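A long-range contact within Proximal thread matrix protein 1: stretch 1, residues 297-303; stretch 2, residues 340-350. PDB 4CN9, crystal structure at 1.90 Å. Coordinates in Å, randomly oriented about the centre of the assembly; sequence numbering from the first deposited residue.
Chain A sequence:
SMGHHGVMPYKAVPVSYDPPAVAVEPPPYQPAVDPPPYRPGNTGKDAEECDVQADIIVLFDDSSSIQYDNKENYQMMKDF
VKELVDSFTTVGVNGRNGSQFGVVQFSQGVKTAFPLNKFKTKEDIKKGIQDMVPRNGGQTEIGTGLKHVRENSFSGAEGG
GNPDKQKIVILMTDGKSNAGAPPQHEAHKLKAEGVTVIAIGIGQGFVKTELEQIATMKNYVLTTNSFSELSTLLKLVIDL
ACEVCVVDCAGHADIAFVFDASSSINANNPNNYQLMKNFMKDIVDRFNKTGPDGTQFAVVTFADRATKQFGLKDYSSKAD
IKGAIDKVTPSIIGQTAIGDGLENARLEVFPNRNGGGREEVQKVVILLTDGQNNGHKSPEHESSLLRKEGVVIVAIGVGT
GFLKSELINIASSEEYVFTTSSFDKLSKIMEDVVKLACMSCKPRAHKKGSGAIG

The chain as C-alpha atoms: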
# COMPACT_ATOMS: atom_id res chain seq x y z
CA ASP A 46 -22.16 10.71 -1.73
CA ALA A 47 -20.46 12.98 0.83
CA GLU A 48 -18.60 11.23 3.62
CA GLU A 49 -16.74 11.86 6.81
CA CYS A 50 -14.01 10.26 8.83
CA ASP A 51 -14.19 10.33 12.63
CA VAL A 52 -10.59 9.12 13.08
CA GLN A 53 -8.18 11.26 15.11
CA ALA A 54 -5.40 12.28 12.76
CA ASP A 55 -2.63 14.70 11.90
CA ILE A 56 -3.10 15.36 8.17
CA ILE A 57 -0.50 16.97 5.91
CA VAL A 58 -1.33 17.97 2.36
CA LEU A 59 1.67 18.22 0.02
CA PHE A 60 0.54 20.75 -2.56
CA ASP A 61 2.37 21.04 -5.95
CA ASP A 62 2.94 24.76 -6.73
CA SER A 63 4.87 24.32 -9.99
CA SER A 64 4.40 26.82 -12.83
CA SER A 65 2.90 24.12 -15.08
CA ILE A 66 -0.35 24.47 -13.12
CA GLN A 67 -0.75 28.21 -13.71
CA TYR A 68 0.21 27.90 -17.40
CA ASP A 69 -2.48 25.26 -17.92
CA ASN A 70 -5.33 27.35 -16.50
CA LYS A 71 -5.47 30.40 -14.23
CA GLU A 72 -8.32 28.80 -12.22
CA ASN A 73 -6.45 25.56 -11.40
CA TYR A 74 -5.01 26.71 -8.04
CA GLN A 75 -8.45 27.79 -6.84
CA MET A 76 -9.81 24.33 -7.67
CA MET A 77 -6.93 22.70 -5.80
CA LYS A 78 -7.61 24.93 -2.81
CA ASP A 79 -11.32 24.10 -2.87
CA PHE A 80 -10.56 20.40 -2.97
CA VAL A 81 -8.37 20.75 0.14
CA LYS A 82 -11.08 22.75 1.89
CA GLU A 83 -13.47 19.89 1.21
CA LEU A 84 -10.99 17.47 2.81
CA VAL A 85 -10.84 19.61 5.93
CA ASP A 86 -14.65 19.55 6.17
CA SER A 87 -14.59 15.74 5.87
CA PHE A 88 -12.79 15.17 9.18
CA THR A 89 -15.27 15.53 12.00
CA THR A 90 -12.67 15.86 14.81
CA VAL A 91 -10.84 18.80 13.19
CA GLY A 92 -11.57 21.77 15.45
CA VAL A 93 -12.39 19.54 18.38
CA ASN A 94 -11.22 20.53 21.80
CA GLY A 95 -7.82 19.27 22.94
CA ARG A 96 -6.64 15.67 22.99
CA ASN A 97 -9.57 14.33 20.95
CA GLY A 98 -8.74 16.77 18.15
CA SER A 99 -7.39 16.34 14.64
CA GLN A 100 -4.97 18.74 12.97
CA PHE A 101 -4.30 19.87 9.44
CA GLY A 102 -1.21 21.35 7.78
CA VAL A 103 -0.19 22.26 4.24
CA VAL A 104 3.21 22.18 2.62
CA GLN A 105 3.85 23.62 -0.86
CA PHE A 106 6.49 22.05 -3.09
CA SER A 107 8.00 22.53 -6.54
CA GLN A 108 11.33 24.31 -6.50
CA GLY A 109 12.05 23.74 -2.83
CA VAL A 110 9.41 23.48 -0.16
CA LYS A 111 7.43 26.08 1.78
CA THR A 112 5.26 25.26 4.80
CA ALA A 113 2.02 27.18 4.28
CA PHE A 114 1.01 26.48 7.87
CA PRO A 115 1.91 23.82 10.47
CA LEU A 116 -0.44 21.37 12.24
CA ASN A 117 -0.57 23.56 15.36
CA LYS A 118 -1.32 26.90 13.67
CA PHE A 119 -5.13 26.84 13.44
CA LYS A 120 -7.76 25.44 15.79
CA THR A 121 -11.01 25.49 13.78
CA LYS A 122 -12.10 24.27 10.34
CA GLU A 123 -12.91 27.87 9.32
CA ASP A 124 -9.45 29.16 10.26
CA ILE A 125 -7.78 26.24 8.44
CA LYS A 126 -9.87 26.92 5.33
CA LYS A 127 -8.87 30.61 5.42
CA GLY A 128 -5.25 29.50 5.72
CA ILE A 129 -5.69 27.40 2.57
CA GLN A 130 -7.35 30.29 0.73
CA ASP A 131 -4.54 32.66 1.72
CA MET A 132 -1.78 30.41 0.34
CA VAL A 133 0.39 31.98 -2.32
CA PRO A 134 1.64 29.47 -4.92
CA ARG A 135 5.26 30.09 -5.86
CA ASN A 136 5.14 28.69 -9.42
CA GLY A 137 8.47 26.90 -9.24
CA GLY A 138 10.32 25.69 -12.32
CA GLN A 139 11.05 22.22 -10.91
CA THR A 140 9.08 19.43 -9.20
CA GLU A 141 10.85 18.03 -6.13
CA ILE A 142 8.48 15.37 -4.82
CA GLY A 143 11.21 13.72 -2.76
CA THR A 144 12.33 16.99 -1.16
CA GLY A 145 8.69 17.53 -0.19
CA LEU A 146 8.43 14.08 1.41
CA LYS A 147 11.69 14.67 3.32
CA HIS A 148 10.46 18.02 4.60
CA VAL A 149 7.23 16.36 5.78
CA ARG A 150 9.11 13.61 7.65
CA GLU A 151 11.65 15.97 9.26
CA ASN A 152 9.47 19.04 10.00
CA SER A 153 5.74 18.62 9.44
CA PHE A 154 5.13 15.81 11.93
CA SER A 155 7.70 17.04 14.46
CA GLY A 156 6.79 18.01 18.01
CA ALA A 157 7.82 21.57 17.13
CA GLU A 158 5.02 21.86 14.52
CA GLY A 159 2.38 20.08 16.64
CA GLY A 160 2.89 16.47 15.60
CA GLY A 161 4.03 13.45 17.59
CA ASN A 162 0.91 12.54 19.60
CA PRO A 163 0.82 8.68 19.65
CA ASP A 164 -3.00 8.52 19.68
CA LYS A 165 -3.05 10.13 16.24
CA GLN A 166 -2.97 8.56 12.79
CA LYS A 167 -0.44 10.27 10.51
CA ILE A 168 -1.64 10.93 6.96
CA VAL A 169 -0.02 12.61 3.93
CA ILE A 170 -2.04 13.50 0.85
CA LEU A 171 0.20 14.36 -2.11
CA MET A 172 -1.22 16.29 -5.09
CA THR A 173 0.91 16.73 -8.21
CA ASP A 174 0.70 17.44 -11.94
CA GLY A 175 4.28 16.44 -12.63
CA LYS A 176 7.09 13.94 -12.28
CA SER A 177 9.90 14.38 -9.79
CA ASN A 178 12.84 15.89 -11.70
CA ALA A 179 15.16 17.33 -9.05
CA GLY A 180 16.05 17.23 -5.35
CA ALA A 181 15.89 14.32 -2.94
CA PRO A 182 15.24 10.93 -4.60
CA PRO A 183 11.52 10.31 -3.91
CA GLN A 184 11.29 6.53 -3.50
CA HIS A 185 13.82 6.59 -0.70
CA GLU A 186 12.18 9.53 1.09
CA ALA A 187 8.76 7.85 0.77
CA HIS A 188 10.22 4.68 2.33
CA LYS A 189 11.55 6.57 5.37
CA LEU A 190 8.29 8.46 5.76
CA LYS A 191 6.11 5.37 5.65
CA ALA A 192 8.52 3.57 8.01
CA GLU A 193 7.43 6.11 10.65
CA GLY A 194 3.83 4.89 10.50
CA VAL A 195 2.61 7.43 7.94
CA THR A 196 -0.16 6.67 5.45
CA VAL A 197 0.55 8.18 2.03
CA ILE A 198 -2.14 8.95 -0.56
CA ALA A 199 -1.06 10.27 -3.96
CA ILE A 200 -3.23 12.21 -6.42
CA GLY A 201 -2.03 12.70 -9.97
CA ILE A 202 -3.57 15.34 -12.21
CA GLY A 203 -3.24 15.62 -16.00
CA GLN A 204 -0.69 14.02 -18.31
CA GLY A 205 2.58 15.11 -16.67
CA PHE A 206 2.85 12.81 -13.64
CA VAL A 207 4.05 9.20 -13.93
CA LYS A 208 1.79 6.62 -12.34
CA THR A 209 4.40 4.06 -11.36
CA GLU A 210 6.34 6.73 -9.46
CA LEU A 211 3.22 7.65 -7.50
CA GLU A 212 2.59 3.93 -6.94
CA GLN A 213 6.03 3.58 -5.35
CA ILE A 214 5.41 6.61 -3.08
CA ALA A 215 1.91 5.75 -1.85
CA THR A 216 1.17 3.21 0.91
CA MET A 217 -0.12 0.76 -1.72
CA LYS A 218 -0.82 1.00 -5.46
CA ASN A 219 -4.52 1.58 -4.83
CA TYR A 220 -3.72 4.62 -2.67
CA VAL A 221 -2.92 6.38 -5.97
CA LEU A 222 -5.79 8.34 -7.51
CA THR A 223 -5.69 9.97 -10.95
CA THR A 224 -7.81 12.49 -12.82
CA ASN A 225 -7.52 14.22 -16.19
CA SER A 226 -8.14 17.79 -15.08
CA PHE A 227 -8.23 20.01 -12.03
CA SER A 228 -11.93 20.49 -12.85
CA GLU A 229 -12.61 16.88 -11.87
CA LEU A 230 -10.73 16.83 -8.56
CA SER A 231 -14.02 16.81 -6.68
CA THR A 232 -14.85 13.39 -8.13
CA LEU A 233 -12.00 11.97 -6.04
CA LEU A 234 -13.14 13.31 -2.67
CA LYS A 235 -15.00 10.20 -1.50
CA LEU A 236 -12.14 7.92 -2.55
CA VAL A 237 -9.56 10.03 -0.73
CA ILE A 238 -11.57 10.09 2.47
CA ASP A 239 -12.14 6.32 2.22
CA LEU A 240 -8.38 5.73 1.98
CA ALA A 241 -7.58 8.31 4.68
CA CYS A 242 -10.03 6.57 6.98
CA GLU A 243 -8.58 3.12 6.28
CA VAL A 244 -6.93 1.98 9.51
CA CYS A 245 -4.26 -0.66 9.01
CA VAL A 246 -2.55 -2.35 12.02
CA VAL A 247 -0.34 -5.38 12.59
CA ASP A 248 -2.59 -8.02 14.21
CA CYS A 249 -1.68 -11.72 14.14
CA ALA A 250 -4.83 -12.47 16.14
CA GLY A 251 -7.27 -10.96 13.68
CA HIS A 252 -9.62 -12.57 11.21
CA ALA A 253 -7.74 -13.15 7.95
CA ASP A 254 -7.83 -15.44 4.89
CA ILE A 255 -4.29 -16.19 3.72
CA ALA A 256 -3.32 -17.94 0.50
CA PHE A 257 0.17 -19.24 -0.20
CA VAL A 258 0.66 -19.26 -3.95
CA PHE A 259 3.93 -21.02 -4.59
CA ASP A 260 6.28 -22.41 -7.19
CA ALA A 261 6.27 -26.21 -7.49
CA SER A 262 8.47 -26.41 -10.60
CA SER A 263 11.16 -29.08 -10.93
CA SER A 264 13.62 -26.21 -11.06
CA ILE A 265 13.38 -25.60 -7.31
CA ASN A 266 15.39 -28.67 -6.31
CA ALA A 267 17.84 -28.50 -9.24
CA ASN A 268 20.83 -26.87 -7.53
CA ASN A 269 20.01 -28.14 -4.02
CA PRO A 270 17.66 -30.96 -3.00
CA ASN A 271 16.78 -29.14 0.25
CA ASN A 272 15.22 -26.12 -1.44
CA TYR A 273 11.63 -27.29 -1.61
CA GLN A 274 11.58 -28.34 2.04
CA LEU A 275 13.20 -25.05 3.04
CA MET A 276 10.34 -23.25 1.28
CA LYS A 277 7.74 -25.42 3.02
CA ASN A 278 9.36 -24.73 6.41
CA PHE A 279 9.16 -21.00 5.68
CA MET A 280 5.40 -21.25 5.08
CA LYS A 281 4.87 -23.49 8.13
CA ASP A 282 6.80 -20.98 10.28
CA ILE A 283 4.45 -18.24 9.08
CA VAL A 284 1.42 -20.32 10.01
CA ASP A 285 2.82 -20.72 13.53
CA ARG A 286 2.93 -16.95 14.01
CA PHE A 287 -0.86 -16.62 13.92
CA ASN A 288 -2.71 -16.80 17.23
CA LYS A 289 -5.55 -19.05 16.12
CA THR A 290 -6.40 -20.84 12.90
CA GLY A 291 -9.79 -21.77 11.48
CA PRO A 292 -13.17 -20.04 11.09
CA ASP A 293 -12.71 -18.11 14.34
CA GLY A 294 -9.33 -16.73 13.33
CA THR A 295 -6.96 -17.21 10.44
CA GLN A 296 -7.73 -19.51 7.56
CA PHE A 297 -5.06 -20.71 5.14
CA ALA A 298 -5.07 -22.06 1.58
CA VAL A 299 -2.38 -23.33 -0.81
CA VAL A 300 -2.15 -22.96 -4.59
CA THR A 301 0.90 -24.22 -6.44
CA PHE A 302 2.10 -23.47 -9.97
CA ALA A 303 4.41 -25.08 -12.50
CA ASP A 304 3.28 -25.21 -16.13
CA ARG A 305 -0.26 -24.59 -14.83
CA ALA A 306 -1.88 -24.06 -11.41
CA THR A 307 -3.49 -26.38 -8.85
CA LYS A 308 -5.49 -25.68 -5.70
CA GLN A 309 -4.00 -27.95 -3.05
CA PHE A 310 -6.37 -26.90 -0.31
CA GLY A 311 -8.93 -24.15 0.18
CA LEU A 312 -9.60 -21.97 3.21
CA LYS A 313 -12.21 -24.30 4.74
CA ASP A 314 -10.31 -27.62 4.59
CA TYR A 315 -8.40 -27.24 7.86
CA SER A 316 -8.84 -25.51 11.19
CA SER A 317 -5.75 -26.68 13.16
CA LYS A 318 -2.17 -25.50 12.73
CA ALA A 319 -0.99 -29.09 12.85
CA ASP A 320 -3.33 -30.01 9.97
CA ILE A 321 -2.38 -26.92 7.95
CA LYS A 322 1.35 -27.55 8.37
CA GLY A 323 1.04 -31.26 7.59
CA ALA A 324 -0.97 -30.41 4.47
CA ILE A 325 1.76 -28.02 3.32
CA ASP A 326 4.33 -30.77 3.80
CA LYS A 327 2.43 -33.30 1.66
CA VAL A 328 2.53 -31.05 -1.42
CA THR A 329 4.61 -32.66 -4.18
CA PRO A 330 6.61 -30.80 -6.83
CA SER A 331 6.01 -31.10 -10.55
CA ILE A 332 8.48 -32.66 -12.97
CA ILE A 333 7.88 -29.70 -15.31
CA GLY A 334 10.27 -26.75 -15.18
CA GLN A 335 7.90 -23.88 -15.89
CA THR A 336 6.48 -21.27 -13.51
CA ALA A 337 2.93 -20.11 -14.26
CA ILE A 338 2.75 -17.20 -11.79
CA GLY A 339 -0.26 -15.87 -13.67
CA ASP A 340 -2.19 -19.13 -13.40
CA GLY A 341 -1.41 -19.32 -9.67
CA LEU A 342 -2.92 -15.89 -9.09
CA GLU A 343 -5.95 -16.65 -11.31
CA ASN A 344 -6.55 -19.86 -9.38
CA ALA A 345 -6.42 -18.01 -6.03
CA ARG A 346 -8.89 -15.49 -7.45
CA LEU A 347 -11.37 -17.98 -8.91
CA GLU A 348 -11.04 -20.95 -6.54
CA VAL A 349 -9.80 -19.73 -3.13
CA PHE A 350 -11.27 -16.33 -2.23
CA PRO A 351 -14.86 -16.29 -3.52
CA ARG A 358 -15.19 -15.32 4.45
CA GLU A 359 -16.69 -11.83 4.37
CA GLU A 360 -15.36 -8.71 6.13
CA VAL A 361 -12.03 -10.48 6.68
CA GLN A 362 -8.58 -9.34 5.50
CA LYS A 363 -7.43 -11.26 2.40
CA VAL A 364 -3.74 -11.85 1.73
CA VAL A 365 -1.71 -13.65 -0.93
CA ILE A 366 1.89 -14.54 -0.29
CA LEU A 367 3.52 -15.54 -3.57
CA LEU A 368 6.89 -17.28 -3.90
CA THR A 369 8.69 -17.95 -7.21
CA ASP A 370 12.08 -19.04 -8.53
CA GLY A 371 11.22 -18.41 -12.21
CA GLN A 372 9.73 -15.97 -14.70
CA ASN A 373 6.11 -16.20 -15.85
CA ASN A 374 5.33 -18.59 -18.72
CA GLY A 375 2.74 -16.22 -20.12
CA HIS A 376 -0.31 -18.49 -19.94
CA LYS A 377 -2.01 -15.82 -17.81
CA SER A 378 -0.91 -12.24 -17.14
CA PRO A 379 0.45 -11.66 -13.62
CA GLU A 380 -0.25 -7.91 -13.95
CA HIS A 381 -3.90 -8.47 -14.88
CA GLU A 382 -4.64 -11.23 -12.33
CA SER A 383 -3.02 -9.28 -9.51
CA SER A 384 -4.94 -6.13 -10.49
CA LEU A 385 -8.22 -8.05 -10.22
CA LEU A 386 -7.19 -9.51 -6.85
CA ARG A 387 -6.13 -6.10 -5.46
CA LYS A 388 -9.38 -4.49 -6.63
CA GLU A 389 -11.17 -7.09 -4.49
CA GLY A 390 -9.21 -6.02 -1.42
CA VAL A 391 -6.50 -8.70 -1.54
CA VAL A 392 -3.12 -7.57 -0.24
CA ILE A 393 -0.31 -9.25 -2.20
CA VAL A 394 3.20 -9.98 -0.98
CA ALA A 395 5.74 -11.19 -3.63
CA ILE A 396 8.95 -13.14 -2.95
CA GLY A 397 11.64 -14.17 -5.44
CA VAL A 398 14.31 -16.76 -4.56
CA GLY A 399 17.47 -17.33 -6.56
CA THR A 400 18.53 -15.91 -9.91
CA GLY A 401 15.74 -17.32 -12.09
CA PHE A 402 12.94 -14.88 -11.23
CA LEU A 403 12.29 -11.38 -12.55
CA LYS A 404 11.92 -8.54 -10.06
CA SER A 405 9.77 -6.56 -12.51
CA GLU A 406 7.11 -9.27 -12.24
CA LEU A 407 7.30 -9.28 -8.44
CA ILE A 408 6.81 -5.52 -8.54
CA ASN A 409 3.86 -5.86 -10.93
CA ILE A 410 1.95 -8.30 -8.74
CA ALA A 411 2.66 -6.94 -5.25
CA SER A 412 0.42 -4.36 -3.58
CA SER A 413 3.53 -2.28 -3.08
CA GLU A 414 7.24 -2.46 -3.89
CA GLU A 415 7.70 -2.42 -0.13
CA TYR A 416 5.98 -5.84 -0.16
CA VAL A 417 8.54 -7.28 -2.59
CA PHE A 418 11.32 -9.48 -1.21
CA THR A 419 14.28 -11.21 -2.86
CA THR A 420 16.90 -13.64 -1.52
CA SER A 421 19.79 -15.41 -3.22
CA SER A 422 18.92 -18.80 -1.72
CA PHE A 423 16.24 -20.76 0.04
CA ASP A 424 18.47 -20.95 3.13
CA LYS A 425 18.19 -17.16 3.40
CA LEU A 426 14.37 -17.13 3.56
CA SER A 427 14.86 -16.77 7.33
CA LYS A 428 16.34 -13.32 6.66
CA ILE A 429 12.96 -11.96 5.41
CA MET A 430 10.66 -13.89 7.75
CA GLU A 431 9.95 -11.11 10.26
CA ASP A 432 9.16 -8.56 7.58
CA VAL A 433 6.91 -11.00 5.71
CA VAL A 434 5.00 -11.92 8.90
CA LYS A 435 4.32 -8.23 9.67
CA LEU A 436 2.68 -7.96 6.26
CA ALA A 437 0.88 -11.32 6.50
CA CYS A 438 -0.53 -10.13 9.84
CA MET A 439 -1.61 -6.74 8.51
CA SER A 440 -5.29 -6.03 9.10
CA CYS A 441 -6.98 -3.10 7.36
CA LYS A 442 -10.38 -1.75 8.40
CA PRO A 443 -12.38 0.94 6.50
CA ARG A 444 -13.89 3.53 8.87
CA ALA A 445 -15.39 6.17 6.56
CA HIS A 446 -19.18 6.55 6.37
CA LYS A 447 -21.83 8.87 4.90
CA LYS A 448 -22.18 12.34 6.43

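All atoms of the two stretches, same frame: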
# COMPACT_ATOMS: atom_id res chain seq x y z
N PHE A 297 -6.13 -20.62 6.12
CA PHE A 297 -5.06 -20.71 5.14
C PHE A 297 -5.47 -21.55 3.93
O PHE A 297 -6.28 -22.45 4.05
CB PHE A 297 -3.82 -21.34 5.79
CG PHE A 297 -3.05 -20.39 6.67
CD1 PHE A 297 -2.12 -19.54 6.13
CD2 PHE A 297 -3.27 -20.36 8.03
CE1 PHE A 297 -1.40 -18.66 6.93
CE2 PHE A 297 -2.55 -19.49 8.83
CZ PHE A 297 -1.63 -18.63 8.28
N ALA A 298 -4.88 -21.26 2.78
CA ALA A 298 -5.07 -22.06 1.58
C ALA A 298 -3.73 -22.16 0.85
O ALA A 298 -2.85 -21.31 1.05
CB ALA A 298 -6.12 -21.41 0.68
N VAL A 299 -3.57 -23.19 0.03
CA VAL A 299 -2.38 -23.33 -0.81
C VAL A 299 -2.75 -23.57 -2.28
O VAL A 299 -3.58 -24.44 -2.60
CB VAL A 299 -1.47 -24.48 -0.33
CG1 VAL A 299 -0.49 -24.89 -1.43
CG2 VAL A 299 -0.75 -24.09 0.94
N VAL A 300 -2.13 -22.77 -3.15
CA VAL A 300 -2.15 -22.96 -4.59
C VAL A 300 -0.70 -23.12 -5.03
O VAL A 300 0.15 -22.38 -4.57
CB VAL A 300 -2.75 -21.74 -5.31
CG1 VAL A 300 -2.65 -21.87 -6.83
CG2 VAL A 300 -4.20 -21.54 -4.91
N THR A 301 -0.42 -24.10 -5.87
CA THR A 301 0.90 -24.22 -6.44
C THR A 301 0.85 -24.02 -7.95
O THR A 301 -0.21 -24.20 -8.59
CB THR A 301 1.54 -25.58 -6.12
OG1 THR A 301 0.71 -26.63 -6.59
CG2 THR A 301 1.73 -25.73 -4.63
N PHE A 302 2.00 -23.65 -8.53
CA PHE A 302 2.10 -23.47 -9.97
C PHE A 302 3.39 -24.05 -10.54
O PHE A 302 4.43 -24.03 -9.90
CB PHE A 302 1.92 -22.01 -10.38
CG PHE A 302 2.86 -21.05 -9.70
CD1 PHE A 302 4.10 -20.77 -10.25
CD2 PHE A 302 2.49 -20.41 -8.52
CE1 PHE A 302 4.97 -19.89 -9.64
CE2 PHE A 302 3.35 -19.52 -7.90
CZ PHE A 302 4.60 -19.26 -8.45
N ALA A 303 3.26 -24.63 -11.72
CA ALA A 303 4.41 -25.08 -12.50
C ALA A 303 4.06 -24.69 -13.93
O ALA A 303 4.00 -23.50 -14.21
CB ALA A 303 4.64 -26.57 -12.35
N ASP A 340 -1.18 -18.09 -13.67
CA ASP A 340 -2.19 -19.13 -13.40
C ASP A 340 -2.41 -19.30 -11.89
O ASP A 340 -3.55 -19.47 -11.44
CB ASP A 340 -1.75 -20.45 -14.00
CG ASP A 340 -1.88 -20.49 -15.51
OD1 ASP A 340 -1.22 -19.67 -16.20
OD2 ASP A 340 -2.66 -21.34 -16.00
N GLY A 341 -1.33 -19.26 -11.12
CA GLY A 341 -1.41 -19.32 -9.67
C GLY A 341 -2.31 -18.25 -9.08
O GLY A 341 -3.16 -18.51 -8.24
N LEU A 342 -2.11 -17.02 -9.54
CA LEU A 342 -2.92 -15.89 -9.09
C LEU A 342 -4.38 -16.01 -9.54
O LEU A 342 -5.30 -15.74 -8.76
CB LEU A 342 -2.31 -14.58 -9.59
CG LEU A 342 -0.98 -14.17 -8.94
CD1 LEU A 342 -0.35 -13.03 -9.69
CD2 LEU A 342 -1.16 -13.81 -7.46
N GLU A 343 -4.60 -16.40 -10.81
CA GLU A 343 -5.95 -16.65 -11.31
C GLU A 343 -6.68 -17.70 -10.46
O GLU A 343 -7.84 -17.54 -10.08
CB GLU A 343 -5.92 -17.12 -12.78
CG GLU A 343 -7.31 -17.48 -13.35
CD GLU A 343 -7.28 -18.60 -14.41
OE1 GLU A 343 -6.41 -19.51 -14.36
OE2 GLU A 343 -8.15 -18.58 -15.29
N ASN A 344 -5.98 -18.80 -10.17
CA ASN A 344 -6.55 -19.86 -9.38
C ASN A 344 -6.95 -19.36 -7.97
O ASN A 344 -8.03 -19.68 -7.47
CB ASN A 344 -5.56 -21.03 -9.29
CG ASN A 344 -6.19 -22.28 -8.71
OD1 ASN A 344 -6.47 -22.35 -7.51
ND2 ASN A 344 -6.36 -23.29 -9.54
N ALA A 345 -6.10 -18.55 -7.35
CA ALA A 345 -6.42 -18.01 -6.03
C ALA A 345 -7.69 -17.17 -6.17
O ALA A 345 -8.59 -17.24 -5.33
CB ALA A 345 -5.28 -17.17 -5.50
N ARG A 346 -7.77 -16.40 -7.25
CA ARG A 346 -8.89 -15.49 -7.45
C ARG A 346 -10.22 -16.24 -7.69
O ARG A 346 -11.25 -15.87 -7.12
CB ARG A 346 -8.61 -14.55 -8.60
CG ARG A 346 -9.72 -13.53 -8.85
CD ARG A 346 -9.31 -12.49 -9.89
NE ARG A 346 -9.06 -13.08 -11.21
CZ ARG A 346 -9.99 -13.29 -12.13
NH1 ARG A 346 -11.26 -12.95 -11.91
NH2 ARG A 346 -9.65 -13.84 -13.29
N LEU A 347 -10.17 -17.28 -8.50
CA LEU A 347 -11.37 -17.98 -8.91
C LEU A 347 -11.76 -19.13 -7.98
O LEU A 347 -12.94 -19.45 -7.85
CB LEU A 347 -11.23 -18.49 -10.35
CG LEU A 347 -11.03 -17.41 -11.40
CD1 LEU A 347 -10.87 -18.04 -12.79
CD2 LEU A 347 -12.19 -16.40 -11.41
N GLU A 348 -10.78 -19.74 -7.32
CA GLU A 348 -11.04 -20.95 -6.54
C GLU A 348 -10.80 -20.88 -5.03
O GLU A 348 -11.23 -21.76 -4.31
CB GLU A 348 -10.21 -22.10 -7.10
CG GLU A 348 -10.59 -22.45 -8.51
CD GLU A 348 -10.53 -23.92 -8.77
OE1 GLU A 348 -9.66 -24.58 -8.19
OE2 GLU A 348 -11.37 -24.42 -9.56
N VAL A 349 -10.10 -19.85 -4.56
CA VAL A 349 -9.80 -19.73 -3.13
C VAL A 349 -10.66 -18.66 -2.45
O VAL A 349 -11.34 -18.94 -1.48
CB VAL A 349 -8.31 -19.46 -2.87
CG1 VAL A 349 -8.05 -19.15 -1.37
CG2 VAL A 349 -7.46 -20.65 -3.31
N PHE A 350 -10.64 -17.44 -2.96
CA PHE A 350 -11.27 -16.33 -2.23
C PHE A 350 -12.80 -16.19 -2.33
O PHE A 350 -13.44 -15.84 -1.33
CB PHE A 350 -10.57 -15.02 -2.57
CG PHE A 350 -9.20 -14.95 -1.98
CD1 PHE A 350 -9.02 -14.96 -0.61
CD2 PHE A 350 -8.09 -14.91 -2.79
CE1 PHE A 350 -7.76 -14.93 -0.06
CE2 PHE A 350 -6.83 -14.87 -2.25
CZ PHE A 350 -6.66 -14.88 -0.87

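The strand 297-302 packs against a helix in the second stretch; this helix begins before Asp340. The two run nearly antiparallel, with 151° between their N-to-C directions, and their axes approach to 7.9 Å. No hydrogen bond crosses between them. The contact is one of van der Waals packing and buries 265 Å², both sides summed.

Side chains alternate along the strand. Ala298, Val300 and Phe302 point their CA-to-CB bonds toward the helix, whereas Phe297, Val299 and Thr301 point theirs away. Every second residue therefore meets the helix, and all three that do are buried.

Val300 is the centre of the contact, with 83 Å² covered by the helix. Its chi1 is t, and its two methyl groups reach different parts of the helix. Val300 CG1 lies 3.7 Å from Gly341 O. Val300 CG2 lies 3.7 Å from Val349 CG2 and 3.5 Å from Asn344 OD1. A branched residue suits this place: it favours the extended strand backbone and carries two methyls close to the main chain. Gly341 O is not left without a partner, since it accepts the helix bond from Ala345 N at 3.1 Å.

Gly341 has 47 Å² covered and sits where the helix comes near Phe302. The CA atoms of Gly341 and Phe302 are only 5.4 Å apart. Phe302 adopts chi1 p and chi2 89°, and its CD2 lies 4.2 Å from Gly341 CA. The approach to the ring is oblique. Glycine fits here because it has no side chain: an ideal CB on Gly341 would point toward the strand and fall 2.8 Å from Phe302 CD2, which is a clash.

Val349 has 42 Å² covered and packs at the other end of the contact. Its chi1 is t. Val349 CG1 lies 3.6 Å from Ala298 CB, and Val349 CG2 packs against Val300 while staying near Ala298. The CA atoms of Ala298 and Val349 are 7.1 Å apart, wider than the Phe302 and Gly341 pair. Here a valine fills the space in front of a small alanine. The helix takes a wider pi-type turn at 345-349, and Ala345 O accepts from both Val349 N and Phe350 N, each at 3.1 Å.

Asn344 and Ala345 lie between these two ends. Asn344 points toward the strand but remains partly exposed, as befits a polar side chain. Ala345 points sideways, and its N is 4.3 Å from Val300 CG2. Leu342 points away from the strand and takes no part in the contact.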